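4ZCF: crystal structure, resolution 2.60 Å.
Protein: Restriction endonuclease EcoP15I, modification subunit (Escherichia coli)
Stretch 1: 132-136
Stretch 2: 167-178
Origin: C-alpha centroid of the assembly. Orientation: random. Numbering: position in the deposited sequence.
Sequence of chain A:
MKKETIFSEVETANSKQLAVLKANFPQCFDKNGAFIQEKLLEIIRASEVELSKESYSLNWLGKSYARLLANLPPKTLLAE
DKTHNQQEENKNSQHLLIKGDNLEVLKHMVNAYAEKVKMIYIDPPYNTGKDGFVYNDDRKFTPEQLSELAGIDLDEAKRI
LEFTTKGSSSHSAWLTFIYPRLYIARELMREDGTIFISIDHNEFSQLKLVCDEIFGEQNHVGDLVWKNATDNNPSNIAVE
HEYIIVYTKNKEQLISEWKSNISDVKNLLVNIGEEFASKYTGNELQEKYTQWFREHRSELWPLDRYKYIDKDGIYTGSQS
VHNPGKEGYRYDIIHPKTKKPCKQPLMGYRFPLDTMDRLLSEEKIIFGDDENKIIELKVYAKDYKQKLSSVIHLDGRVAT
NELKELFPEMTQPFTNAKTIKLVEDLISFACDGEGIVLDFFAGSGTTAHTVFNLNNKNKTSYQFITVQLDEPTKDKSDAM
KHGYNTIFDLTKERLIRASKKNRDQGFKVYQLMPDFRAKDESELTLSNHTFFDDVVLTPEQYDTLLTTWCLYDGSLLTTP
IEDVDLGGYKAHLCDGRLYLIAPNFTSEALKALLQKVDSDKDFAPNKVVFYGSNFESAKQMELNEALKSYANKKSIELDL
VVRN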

# COMPACT_ATOMS: atom_id res chain seq x y z
N GLY A 132 -1.48 2.74 29.15
CA GLY A 132 -2.86 2.53 29.55
C GLY A 132 -3.80 2.09 28.45
O GLY A 132 -5.03 2.23 28.61
N PHE A 133 -3.25 1.56 27.30
CA PHE A 133 -4.08 1.04 26.21
C PHE A 133 -4.82 -0.19 26.71
O PHE A 133 -4.22 -1.13 27.24
CB PHE A 133 -3.27 0.69 24.93
CG PHE A 133 -4.10 -0.09 23.91
CD1 PHE A 133 -4.99 0.57 23.06
CD2 PHE A 133 -4.07 -1.48 23.87
CE1 PHE A 133 -5.81 -0.15 22.17
CE2 PHE A 133 -4.90 -2.20 22.99
CZ PHE A 133 -5.77 -1.52 22.16
N VAL A 134 -6.13 -0.18 26.47
CA VAL A 134 -7.07 -1.24 26.79
C VAL A 134 -8.12 -1.20 25.69
O VAL A 134 -8.51 -0.10 25.29
CB VAL A 134 -7.70 -1.11 28.24
CG1 VAL A 134 -8.21 0.30 28.54
CG2 VAL A 134 -8.80 -2.14 28.48
N TYR A 135 -8.53 -2.36 25.16
CA TYR A 135 -9.61 -2.35 24.19
C TYR A 135 -10.94 -2.20 24.96
O TYR A 135 -11.17 -2.91 25.96
CB TYR A 135 -9.67 -3.63 23.33
CG TYR A 135 -10.70 -3.49 22.24
CD1 TYR A 135 -12.05 -3.75 22.48
CD2 TYR A 135 -10.36 -2.94 21.00
CE1 TYR A 135 -13.03 -3.48 21.52
CE2 TYR A 135 -11.32 -2.69 20.03
CZ TYR A 135 -12.65 -2.97 20.29
OH TYR A 135 -13.57 -2.70 19.32
N ASN A 136 -11.80 -1.29 24.46
CA ASN A 136 -13.15 -1.01 24.96
C ASN A 136 -13.92 -0.24 23.89
O ASN A 136 -13.35 0.64 23.23
CB ASN A 136 -13.14 -0.22 26.32
CG ASN A 136 -13.04 -1.06 27.60
OD1 ASN A 136 -13.59 -2.18 27.72
ND2 ASN A 136 -12.37 -0.53 28.61
N GLY A 167 -11.24 -5.80 30.15
CA GLY A 167 -9.96 -5.14 29.90
C GLY A 167 -8.90 -5.99 29.21
O GLY A 167 -8.32 -6.88 29.84
N SER A 168 -8.62 -5.68 27.90
CA SER A 168 -7.60 -6.37 27.09
C SER A 168 -6.59 -5.43 26.43
O SER A 168 -6.98 -4.46 25.80
CB SER A 168 -8.27 -7.24 26.03
OG SER A 168 -7.31 -7.99 25.30
N SER A 169 -5.29 -5.76 26.54
CA SER A 169 -4.19 -4.98 25.93
C SER A 169 -3.20 -5.85 25.09
O SER A 169 -2.03 -5.50 24.92
CB SER A 169 -3.46 -4.17 27.00
OG SER A 169 -2.73 -5.02 27.87
N SER A 170 -3.71 -6.97 24.52
CA SER A 170 -2.96 -7.92 23.71
C SER A 170 -2.85 -7.43 22.25
O SER A 170 -3.48 -6.45 21.87
CB SER A 170 -3.65 -9.28 23.76
OG SER A 170 -4.87 -9.21 23.04
N HIS A 171 -2.06 -8.14 21.43
CA HIS A 171 -1.87 -7.83 20.01
C HIS A 171 -3.19 -7.94 19.27
O HIS A 171 -3.49 -7.08 18.44
CB HIS A 171 -0.85 -8.79 19.38
CG HIS A 171 0.56 -8.60 19.86
ND1 HIS A 171 1.27 -7.46 19.55
CD2 HIS A 171 1.37 -9.46 20.51
CE1 HIS A 171 2.47 -7.64 20.08
NE2 HIS A 171 2.57 -8.83 20.67
N SER A 172 -3.98 -8.97 19.57
CA SER A 172 -5.30 -9.19 18.97
C SER A 172 -6.29 -8.07 19.33
O SER A 172 -7.01 -7.62 18.44
CB SER A 172 -5.85 -10.57 19.29
OG SER A 172 -5.83 -10.86 20.67
N ALA A 173 -6.30 -7.60 20.60
CA ALA A 173 -7.15 -6.49 21.04
C ALA A 173 -6.75 -5.22 20.28
O ALA A 173 -7.61 -4.54 19.69
CB ALA A 173 -7.02 -6.27 22.54
N TRP A 174 -5.41 -4.97 20.20
CA TRP A 174 -4.83 -3.85 19.44
C TRP A 174 -5.19 -3.91 17.95
O TRP A 174 -5.60 -2.89 17.41
CB TRP A 174 -3.32 -3.74 19.67
CG TRP A 174 -2.76 -2.43 19.20
CD1 TRP A 174 -2.65 -1.27 19.93
CD2 TRP A 174 -2.22 -2.13 17.89
NE1 TRP A 174 -2.06 -0.28 19.16
CE2 TRP A 174 -1.80 -0.78 17.90
CE3 TRP A 174 -2.03 -2.89 16.71
CZ2 TRP A 174 -1.21 -0.16 16.78
CZ3 TRP A 174 -1.47 -2.27 15.60
CH2 TRP A 174 -1.04 -0.94 15.64
N LEU A 175 -5.10 -5.09 17.32
CA LEU A 175 -5.46 -5.28 15.90
C LEU A 175 -6.97 -5.11 15.64
O LEU A 175 -7.36 -4.61 14.59
CB LEU A 175 -4.96 -6.63 15.37
CG LEU A 175 -3.43 -6.83 15.28
CD1 LEU A 175 -3.10 -8.30 15.13
CD2 LEU A 175 -2.81 -6.09 14.10
N THR A 176 -7.81 -5.47 16.64
CA THR A 176 -9.27 -5.32 16.58
C THR A 176 -9.59 -3.82 16.58
O THR A 176 -10.52 -3.38 15.91
CB THR A 176 -9.96 -6.09 17.75
OG1 THR A 176 -9.44 -7.42 17.82
CG2 THR A 176 -11.49 -6.14 17.62
N PHE A 177 -8.81 -3.03 17.35
CA PHE A 177 -8.95 -1.58 17.44
C PHE A 177 -8.56 -0.84 16.15
O PHE A 177 -9.40 -0.08 15.66
CB PHE A 177 -8.25 -1.03 18.70
CG PHE A 177 -8.13 0.49 18.76
CD1 PHE A 177 -9.26 1.29 18.85
CD2 PHE A 177 -6.89 1.10 18.74
CE1 PHE A 177 -9.16 2.67 18.89
CE2 PHE A 177 -6.78 2.49 18.77
CZ PHE A 177 -7.91 3.26 18.84
N ILE A 178 -7.34 -1.06 15.59
CA ILE A 178 -6.93 -0.33 14.36
C ILE A 178 -7.56 -0.76 13.05
O ILE A 178 -7.80 0.12 12.22
CB ILE A 178 -5.40 -0.05 14.18
CG1 ILE A 178 -4.56 -1.30 14.38
CG2 ILE A 178 -4.91 1.11 15.08
CD1 ILE A 178 -4.41 -2.19 13.19

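Residues 133-136 form an extended segment without regular secondary structure, which lies against the loop at 167-169 and the first turns of the helix that begins at His 171; Gly 132 precedes it with a positive phi. The closest CA atoms across the stretches are those of Val 134 and Ser 169, 4.8 Å apart. One hydrogen bond joins the two stretches: Tyr 135 N donates to Ser 168 O at 2.7 Å with a nearly straight N-H...O angle of 164°. The same carbonyl receives a CA-H...O contact from Val 134, with CA 3.4 Å from Ser 168 O. Ser 170 occupies the N-cap position, and its carbonyl accepts the first helical bond, from Trp 174 N to Ser 170 O at 3.0 Å.

The alternation of an extended chain directs Phe 133 and Tyr 135 toward the second stretch, while Val 134 between them points sideways. Both aromatic residues adopt the t rotamer, and together they account for most of the surface that the first stretch buries in this contact. Phe 133 presents a ring face to the edge of Trp 174, with its ring centroid 5.0 Å from that of the indole five-membered ring and the planes inclined at 66°. Phe 177 meets the same phenyl ring obliquely, Phe 133 CE1 lying 3.8 Å from Phe 177 CD2. Both pairings rest on van der Waals contact, and the edge-to-face pair also sets the indole edge against the phenyl pi face.

Tyr 135 packs on the same span of helix, against Ala 173, Thr 176 and Phe 177. Its CB lies 3.8 Å from Ala 173 CB, and its CD2 lies 3.7 Å from Phe 177 CB, which sits at the ring edge. Tyr 135 CE2 also comes within 4.2 Å of Thr 176 CG2, while Thr 176 OG1 bonds back to Ser 172 O at 2.5 Å. Val 134 still brings CG2 to 3.5 Å from Gly 167 CA.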